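Local coordinates for putative lipoprotein (Bacteroides ovatus, PDB 3OQQ) that is of unknown function but, as a putative lipoprotein, probably works outside the cell, and it holds calcium ions in the crystal, at residues S245-T248 / P252-A255; T275-M278 / M284-V287; G341-H346 / S354-E359. All coordinates share one frame; numbering follows the deposited sequence.

Contact 1: residues S245-T248 / P252-A255; sequences SNDT and PRFA
The guanidinium of Arg253 meets the carboxylate of Asp247 at its edge, not over a face: the acid carbon CG of Asp247 lies in the guanidinium plane, and Thr248 OG1 also stands near that plane, 3.7 Å from Arg253 NH2. The grip is side-on and two-pronged. Arg253 NE donates to Asp247 OD2 at 2.8 Å in an almost straight bond (170°), while Arg253 NH2 donates to Asp247 OD1 at 2.9 Å. The two planes are nonetheless turned 45° apart, which makes the acid's two oxygens unequal: OD2 is met on its syn side, whereas OD1 is approached from above the carboxylate plane. The backbone N of Thr248 reaches Asp247 OD1 from the same face, at 3.0 Å. An aspartate suits this loop because its short chain lets OD1 accept that backbone N while the carboxylate still faces the arginine; an arginine suits the strand because its extended chain (chi3 -173°) spans the gap to the loop. The loop joins the antiparallel strands 234-242 and 253-263, neighbours in a beta hairpin, so the salt bridge ties it back to the start of the second strand. Further partners widen the network: Arg293 pairs with Asp247 OD1, Asn243 ND2 donates to OD2, Asp279 takes both Arg253 NH2 and Thr248 OG1, and Arg253 NH1 bonds to the carbonyl O of Ser276 and of Met278. With an alanine here instead of Asp247, Arg253 NE would probably lose its acceptor, Arg293 this salt bridge, and the loop one of its ties to the strand. Asp247 and Asp279 probably offset the cost of burying a positive charge and hold the guanidinium's orientation, the carboxylates likely being stabilised as anions in return.

Contact 2: residues T275-M278 / M284-V287; sequences TSLM and MFQV
Phe285 reaches across to Leu277 and Met278, and its atoms can be followed outward. CB rests against Met278, Phe285 CB lying 4.1 Å from Met278 CB. Because CG is swung anti to the backbone N (chi1 -174°), the ring is carried over Leu277: CG and CD2 lie against Leu277 CB, CD1 comes to 3.3 Å from the carbonyl O of Leu277 with CE1 near the same oxygen, CE2 meets the methyl Leu277 CD1, and CZ at the tip still touches Leu277 CB. Leu277 CB sits over the ring face as a CH-pi donor, only 7° off the normal. The opposite face is taken by Gln286 CG, so the phenyl is sandwiched between two aliphatic carbons. Next to it Met278 and Met284, both modelled as selenomethionine, run alongside each other with their ends directed alike, Met278 CE 3.9 Å from Met284 CG; the unbranched, flexible methionine chain suits such a fit. Leu277 also packs on Val182 of strand 173-184. Met284 touches the calcium ligand Glu397, its side chain about 5 Å from a calcium ion at the nearest atoms. Between the two segments the match rests on apolar packing, while backbone bonds such as Phe285 to Val185 help fix the loop.

Contact 3: residues G341-H346 / S354-E359; sequences GGKEIH and SAYKAE
Tyr356, at the N-terminal end of the helix 357-364 region, lies against the edge strand 343-346 where a G1 beta bulge interrupts the hairpin with strand 333-339: Gly342 and Lys343 both face Val339. Glycine suits the bulge, since at its backbone angles a CB would jam against the preceding carbonyl O. The side chains of Glu344 and Tyr356 overlap head to tail, pointing opposite ways. Glu344 CB sits over one face of the ring as a CH-pi donor, 17° off the normal and displaced toward the rim. With CG anti to the backbone N (chi1 -157°) and the chain extended beyond it, the carboxylate runs back beneath the tyrosine's stem, where Glu344 OE1 comes to 3.3 Å from Tyr356 CB. Lys343, by contrast, runs alongside Tyr356 in the same direction, Lys343 CG 3.4 Å from Tyr356 OH, while its NZ continues to the carbonyl O of Trp135. Tyrosine thus offers a broad surface for the strand to lean on. Glu344 OE1 is taken by Thr353 OG1 and by a triethylene glycol, probably from the crystallisation liquor. Glu344 OE2 accepts a bond from His346 NE2 whose modelled length is doubtfully short; OE2 lies close to the imidazole plane, and NE2 meets it on the anti side, tilted 32° out of the carboxylate plane.

Contacts 1, 2 and 3 come in sequence along the chain, all in its DUF4842 region. Contacts 1 and 2 are neighbours, their centres 11 Å apart, and are joined directly: Arg253 NH1 probably bonds to Ser276 O, and Phe254 N to Ser276 OG. Contact 3 stands apart, its centre 29 Å from that of contact 1 and 23 Å from that of contact 2. A six-stranded antiparallel sheet relates contacts 1 and 3, which reach strand 253-263 beside one margin and the outermost strand 343-346 at the other. The loops at one flank are therefore fastened to each other, while the far edge, about 11 Å from contact 1 and 10 Å from contact 2 at the nearest atoms, makes no direct touch with either.

Contact 1: residues S245-T248 / P252-A255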
loop_
_atom_site.group_PDB
_atom_site.type_symbol
_atom_site.label_atom_id
_atom_site.label_comp_id
_atom_site.label_asym_id
_atom_site.label_seq_id
_atom_site.Cartn_x
_atom_site.Cartn_y
_atom_site.Cartn_z
ATOM N N SER A 245 12.332 11.243 -19.999
ATOM C CA SER A 245 13.451 11.943 -20.622
ATOM C C SER A 245 14.326 10.869 -21.268
ATOM O O SER A 245 14.454 9.796 -20.686
ATOM C CB SER A 245 14.261 12.711 -19.576
ATOM O OG SER A 245 13.515 13.781 -19.029
ATOM N N ASN A 246 14.845 11.109 -22.481
ATOM C CA ASN A 246 15.678 10.159 -23.230
ATOM C C ASN A 246 15.010 8.754 -23.241
ATOM O O ASN A 246 15.629 7.742 -22.897
ATOM C CB ASN A 246 17.130 10.139 -22.678
ATOM C CG ASN A 246 17.673 11.534 -22.399
ATOM O OD1 ASN A 246 17.749 12.403 -23.284
ATOM N ND2 ASN A 246 17.955 11.815 -21.137
ATOM N N ASP A 247 13.715 8.738 -23.628
ATOM C CA ASP A 247 12.854 7.561 -23.709
ATOM C C ASP A 247 13.290 6.645 -24.838
ATOM O O ASP A 247 13.802 7.106 -25.860
ATOM C CB ASP A 247 11.370 7.960 -23.892
ATOM C CG ASP A 247 10.396 7.040 -23.166
ATOM O OD1 ASP A 247 10.821 5.934 -22.730
ATOM O OD2 ASP A 247 9.206 7.414 -23.043
ATOM N N THR A 248 13.043 5.338 -24.654
ATOM C CA THR A 248 13.433 4.282 -25.582
ATOM C C THR A 248 12.493 4.201 -26.814
ATOM O O THR A 248 12.773 3.437 -27.744
ATOM C CB THR A 248 13.513 2.962 -24.822
ATOM O OG1 THR A 248 12.288 2.777 -24.108
ATOM C CG2 THR A 248 14.678 2.934 -23.848
ATOM N N PRO A 252 4.153 8.472 -27.853
ATOM C CA PRO A 252 3.812 8.964 -26.514
ATOM C C PRO A 252 3.166 7.886 -25.646
ATOM O O PRO A 252 2.644 6.888 -26.150
ATOM C CB PRO A 252 2.844 10.115 -26.790
ATOM C CG PRO A 252 2.234 9.802 -28.078
ATOM C CD PRO A 252 3.271 9.060 -28.883
ATOM N N ARG A 253 3.203 8.108 -24.325
ATOM C CA ARG A 253 2.621 7.188 -23.366
ATOM C C ARG A 253 1.467 7.903 -22.698
ATOM O O ARG A 253 1.277 9.103 -22.952
ATOM C CB ARG A 253 3.699 6.696 -22.376
ATOM C CG ARG A 253 4.976 6.193 -23.094
ATOM C CD ARG A 253 5.997 5.727 -22.083
ATOM N NE ARG A 253 7.293 5.395 -22.671
ATOM C CZ ARG A 253 7.617 4.208 -23.178
ATOM N NH1 ARG A 253 6.702 3.255 -23.291
ATOM N NH2 ARG A 253 8.845 3.984 -23.626
ATOM N N PHE A 254 0.629 7.171 -21.921
ATOM C CA PHE A 254 -0.496 7.809 -21.248
ATOM C C PHE A 254 -0.708 7.288 -19.834
ATOM O O PHE A 254 -0.355 6.148 -19.510
ATOM C CB PHE A 254 -1.785 7.677 -22.061
ATOM C CG PHE A 254 -2.516 6.356 -22.012
ATOM C CD1 PHE A 254 -2.102 5.282 -22.804
ATOM C CD2 PHE A 254 -3.660 6.206 -21.237
ATOM C CE1 PHE A 254 -2.812 4.080 -22.806
ATOM C CE2 PHE A 254 -4.362 4.997 -21.229
ATOM C CZ PHE A 254 -3.924 3.940 -22.005
ATOM N N ALA A 255 -1.297 8.130 -18.989
ATOM C CA ALA A 255 -1.660 7.737 -17.619
ATOM C C ALA A 255 -2.935 8.463 -17.266
ATOM O O ALA A 255 -3.100 9.612 -17.669
ATOM C CB ALA A 255 -0.538 8.071 -16.641
#

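Contact 2: residues T275-M278 / M284-V287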
loop_
_atom_site.group_PDB
_atom_site.type_symbol
_atom_site.label_atom_id
_atom_site.label_comp_id
_atom_site.label_asym_id
_atom_site.label_seq_id
_atom_site.Cartn_x
_atom_site.Cartn_y
_atom_site.Cartn_z
ATOM N N THR A 275 -0.556 -0.318 -20.038
ATOM C CA THR A 275 -0.213 -0.914 -21.340
ATOM C C THR A 275 0.828 -0.057 -22.137
ATOM O O THR A 275 1.515 -0.588 -23.022
ATOM C CB THR A 275 -1.508 -1.124 -22.144
ATOM O OG1 THR A 275 -1.317 -2.153 -23.096
ATOM C CG2 THR A 275 -2.045 0.156 -22.817
ATOM N N SER A 276 0.907 1.269 -21.840
ATOM C CA SER A 276 1.760 2.199 -22.591
ATOM C C SER A 276 3.184 2.264 -22.031
ATOM O O SER A 276 4.007 2.956 -22.615
ATOM C CB SER A 276 1.134 3.597 -22.602
ATOM O OG SER A 276 1.259 4.293 -21.366
ATOM N N LEU A 277 3.487 1.534 -20.911
ATOM C CA LEU A 277 4.798 1.593 -20.248
ATOM C C LEU A 277 5.851 0.748 -20.930
ATOM O O LEU A 277 7.022 1.152 -20.979
ATOM C CB LEU A 277 4.706 1.215 -18.773
ATOM C CG LEU A 277 3.714 2.013 -17.922
ATOM C CD1 LEU A 277 3.771 1.551 -16.543
ATOM C CD2 LEU A 277 3.975 3.549 -18.017
HETATM N N MSE A 278 5.456 -0.428 -21.429
HETATM C CA MSE A 278 6.372 -1.278 -22.181
HETATM C C MSE A 278 6.667 -0.670 -23.572
HETATM O O MSE A 278 5.980 0.266 -24.004
HETATM C CB MSE A 278 5.790 -2.685 -22.341
HETATM C CG MSE A 278 4.586 -2.746 -23.289
HETATM SE SE MSE A 278 3.748 -4.481 -23.329
HETATM C CE MSE A 278 3.562 -4.736 -21.333
HETATM N N MSE A 284 8.029 -6.660 -22.517
HETATM C CA MSE A 284 7.135 -6.124 -21.489
HETATM C C MSE A 284 7.896 -5.059 -20.656
HETATM O O MSE A 284 8.827 -4.448 -21.192
HETATM C CB MSE A 284 6.492 -7.251 -20.653
HETATM C CG MSE A 284 5.485 -8.091 -21.494
HETATM SE SE MSE A 284 5.075 -9.795 -20.678
HETATM C CE MSE A 284 6.422 -10.778 -21.481
ATOM N N PHE A 285 7.513 -4.811 -19.382
ATOM C CA PHE A 285 8.058 -3.686 -18.634
ATOM C C PHE A 285 8.749 -4.039 -17.309
ATOM O O PHE A 285 8.078 -4.376 -16.329
ATOM C CB PHE A 285 6.916 -2.656 -18.367
ATOM C CG PHE A 285 7.374 -1.356 -17.725
ATOM C CD1 PHE A 285 8.235 -0.492 -18.399
ATOM C CD2 PHE A 285 6.925 -0.989 -16.464
ATOM C CE1 PHE A 285 8.661 0.686 -17.810
ATOM C CE2 PHE A 285 7.335 0.210 -15.882
ATOM C CZ PHE A 285 8.205 1.038 -16.556
ATOM N N GLN A 286 10.096 -3.797 -17.257
ATOM C CA GLN A 286 10.966 -4.010 -16.087
ATOM C C GLN A 286 10.922 -5.472 -15.599
ATOM O O GLN A 286 10.977 -5.692 -14.394
ATOM C CB GLN A 286 10.594 -3.035 -14.939
ATOM C CG GLN A 286 10.595 -1.518 -15.321
ATOM C CD GLN A 286 11.953 -1.026 -15.824
ATOM O OE1 GLN A 286 12.464 -1.458 -16.851
ATOM N NE2 GLN A 286 12.556 -0.077 -15.144
ATOM N N VAL A 287 10.810 -6.465 -16.519
ATOM C CA VAL A 287 10.729 -7.902 -16.138
ATOM C C VAL A 287 11.700 -8.824 -16.948
ATOM O O VAL A 287 11.904 -9.999 -16.594
ATOM C CB VAL A 287 9.261 -8.456 -16.222
ATOM C CG1 VAL A 287 8.332 -7.725 -15.264
ATOM C CG2 VAL A 287 8.692 -8.453 -17.655
#

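Contact 3: residues G341-H346 / S354-E359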
loop_
_atom_site.group_PDB
_atom_site.type_symbol
_atom_site.label_atom_id
_atom_site.label_comp_id
_atom_site.label_asym_id
_atom_site.label_seq_id
_atom_site.Cartn_x
_atom_site.Cartn_y
_atom_site.Cartn_z
ATOM N N GLY A 341 -10.200 -5.408 -21.579
ATOM C CA GLY A 341 -11.547 -5.960 -21.603
ATOM C C GLY A 341 -12.340 -5.637 -20.349
ATOM O O GLY A 341 -13.559 -5.791 -20.354
ATOM N N GLY A 342 -11.662 -5.202 -19.275
ATOM C CA GLY A 342 -12.324 -4.793 -18.040
ATOM C C GLY A 342 -12.425 -5.814 -16.920
ATOM O O GLY A 342 -13.048 -5.536 -15.891
ATOM N N LYS A 343 -11.837 -7.002 -17.097
ATOM C CA LYS A 343 -11.791 -8.007 -16.047
ATOM C C LYS A 343 -10.971 -7.442 -14.857
ATOM O O LYS A 343 -9.872 -6.927 -15.048
ATOM C CB LYS A 343 -11.159 -9.277 -16.604
ATOM C CG LYS A 343 -11.549 -10.556 -15.915
ATOM C CD LYS A 343 -10.497 -11.617 -16.162
ATOM C CE LYS A 343 -10.468 -12.153 -17.571
ATOM N NZ LYS A 343 -9.219 -12.903 -17.825
ATOM N N GLU A 344 -11.536 -7.505 -13.655
ATOM C CA GLU A 344 -10.986 -6.964 -12.419
ATOM C C GLU A 344 -10.529 -8.098 -11.515
ATOM O O GLU A 344 -11.298 -9.029 -11.254
ATOM C CB GLU A 344 -12.095 -6.125 -11.756
ATOM C CG GLU A 344 -11.666 -5.058 -10.776
ATOM C CD GLU A 344 -12.867 -4.488 -10.048
ATOM O OE1 GLU A 344 -13.519 -3.570 -10.590
ATOM O OE2 GLU A 344 -13.217 -5.030 -8.978
ATOM N N ILE A 345 -9.260 -8.038 -11.062
ATOM C CA ILE A 345 -8.665 -9.070 -10.208
ATOM C C ILE A 345 -8.290 -8.453 -8.859
ATOM O O ILE A 345 -7.689 -7.403 -8.822
ATOM C CB ILE A 345 -7.439 -9.737 -10.923
ATOM C CG1 ILE A 345 -7.823 -10.201 -12.350
ATOM C CG2 ILE A 345 -6.827 -10.906 -10.094
ATOM C CD1 ILE A 345 -6.647 -10.551 -13.299
ATOM N N HIS A 346 -8.668 -9.103 -7.760
ATOM C CA HIS A 346 -8.305 -8.691 -6.404
ATOM C C HIS A 346 -7.513 -9.841 -5.762
ATOM O O HIS A 346 -7.471 -10.942 -6.320
ATOM C CB HIS A 346 -9.573 -8.361 -5.585
ATOM C CG HIS A 346 -10.331 -7.164 -6.082
ATOM N ND1 HIS A 346 -10.399 -6.015 -5.343
ATOM C CD2 HIS A 346 -11.041 -6.993 -7.223
ATOM C CE1 HIS A 346 -11.151 -5.177 -6.041
ATOM N NE2 HIS A 346 -11.549 -5.718 -7.186
ATOM N N SER A 354 -18.210 -2.639 -6.476
ATOM C CA SER A 354 -19.669 -2.709 -6.734
ATOM C C SER A 354 -19.983 -2.734 -8.237
ATOM O O SER A 354 -20.917 -3.402 -8.646
ATOM C CB SER A 354 -20.392 -1.506 -6.127
ATOM O OG SER A 354 -20.151 -1.428 -4.736
ATOM N N ALA A 355 -19.215 -1.995 -9.048
ATOM C CA ALA A 355 -19.404 -1.921 -10.500
ATOM C C ALA A 355 -19.102 -3.255 -11.164
ATOM O O ALA A 355 -19.787 -3.640 -12.100
ATOM C CB ALA A 355 -18.489 -0.851 -11.077
ATOM N N TYR A 356 -18.092 -3.977 -10.662
ATOM C CA TYR A 356 -17.721 -5.254 -11.250
ATOM C C TYR A 356 -18.468 -6.428 -10.640
ATOM O O TYR A 356 -18.456 -7.519 -11.229
ATOM C CB TYR A 356 -16.202 -5.475 -11.106
ATOM C CG TYR A 356 -15.699 -6.612 -11.955
ATOM C CD1 TYR A 356 -15.769 -6.552 -13.345
ATOM C CD2 TYR A 356 -15.213 -7.782 -11.371
ATOM C CE1 TYR A 356 -15.346 -7.615 -14.135
ATOM C CE2 TYR A 356 -14.794 -8.858 -12.156
ATOM C CZ TYR A 356 -14.867 -8.771 -13.539
ATOM O OH TYR A 356 -14.479 -9.820 -14.337
ATOM N N LYS A 357 -19.104 -6.218 -9.468
ATOM C CA LYS A 357 -19.774 -7.262 -8.680
ATOM C C LYS A 357 -20.627 -8.240 -9.519
ATOM O O LYS A 357 -20.471 -9.467 -9.363
ATOM C CB LYS A 357 -20.636 -6.657 -7.558
ATOM C CG LYS A 357 -20.907 -7.658 -6.439
ATOM C CD LYS A 357 -22.214 -7.386 -5.721
ATOM C CE LYS A 357 -22.459 -8.402 -4.630
ATOM N NZ LYS A 357 -23.914 -8.642 -4.419
ATOM N N ALA A 358 -21.512 -7.706 -10.378
ATOM C CA ALA A 358 -22.421 -8.513 -11.208
ATOM C C ALA A 358 -21.624 -9.393 -12.182
ATOM O O ALA A 358 -21.926 -10.588 -12.303
ATOM C CB ALA A 358 -23.424 -7.623 -11.967
ATOM N N GLU A 359 -20.599 -8.807 -12.849
ATOM C CA GLU A 359 -19.738 -9.531 -13.789
ATOM C C GLU A 359 -18.983 -10.645 -13.081
ATOM O O GLU A 359 -18.895 -11.741 -13.627
ATOM C CB GLU A 359 -18.731 -8.586 -14.450
ATOM C CG GLU A 359 -19.240 -7.898 -15.706
ATOM C CD GLU A 359 -18.344 -6.751 -16.138
ATOM O OE1 GLU A 359 -17.286 -7.024 -16.749
ATOM O OE2 GLU A 359 -18.670 -5.584 -15.818
#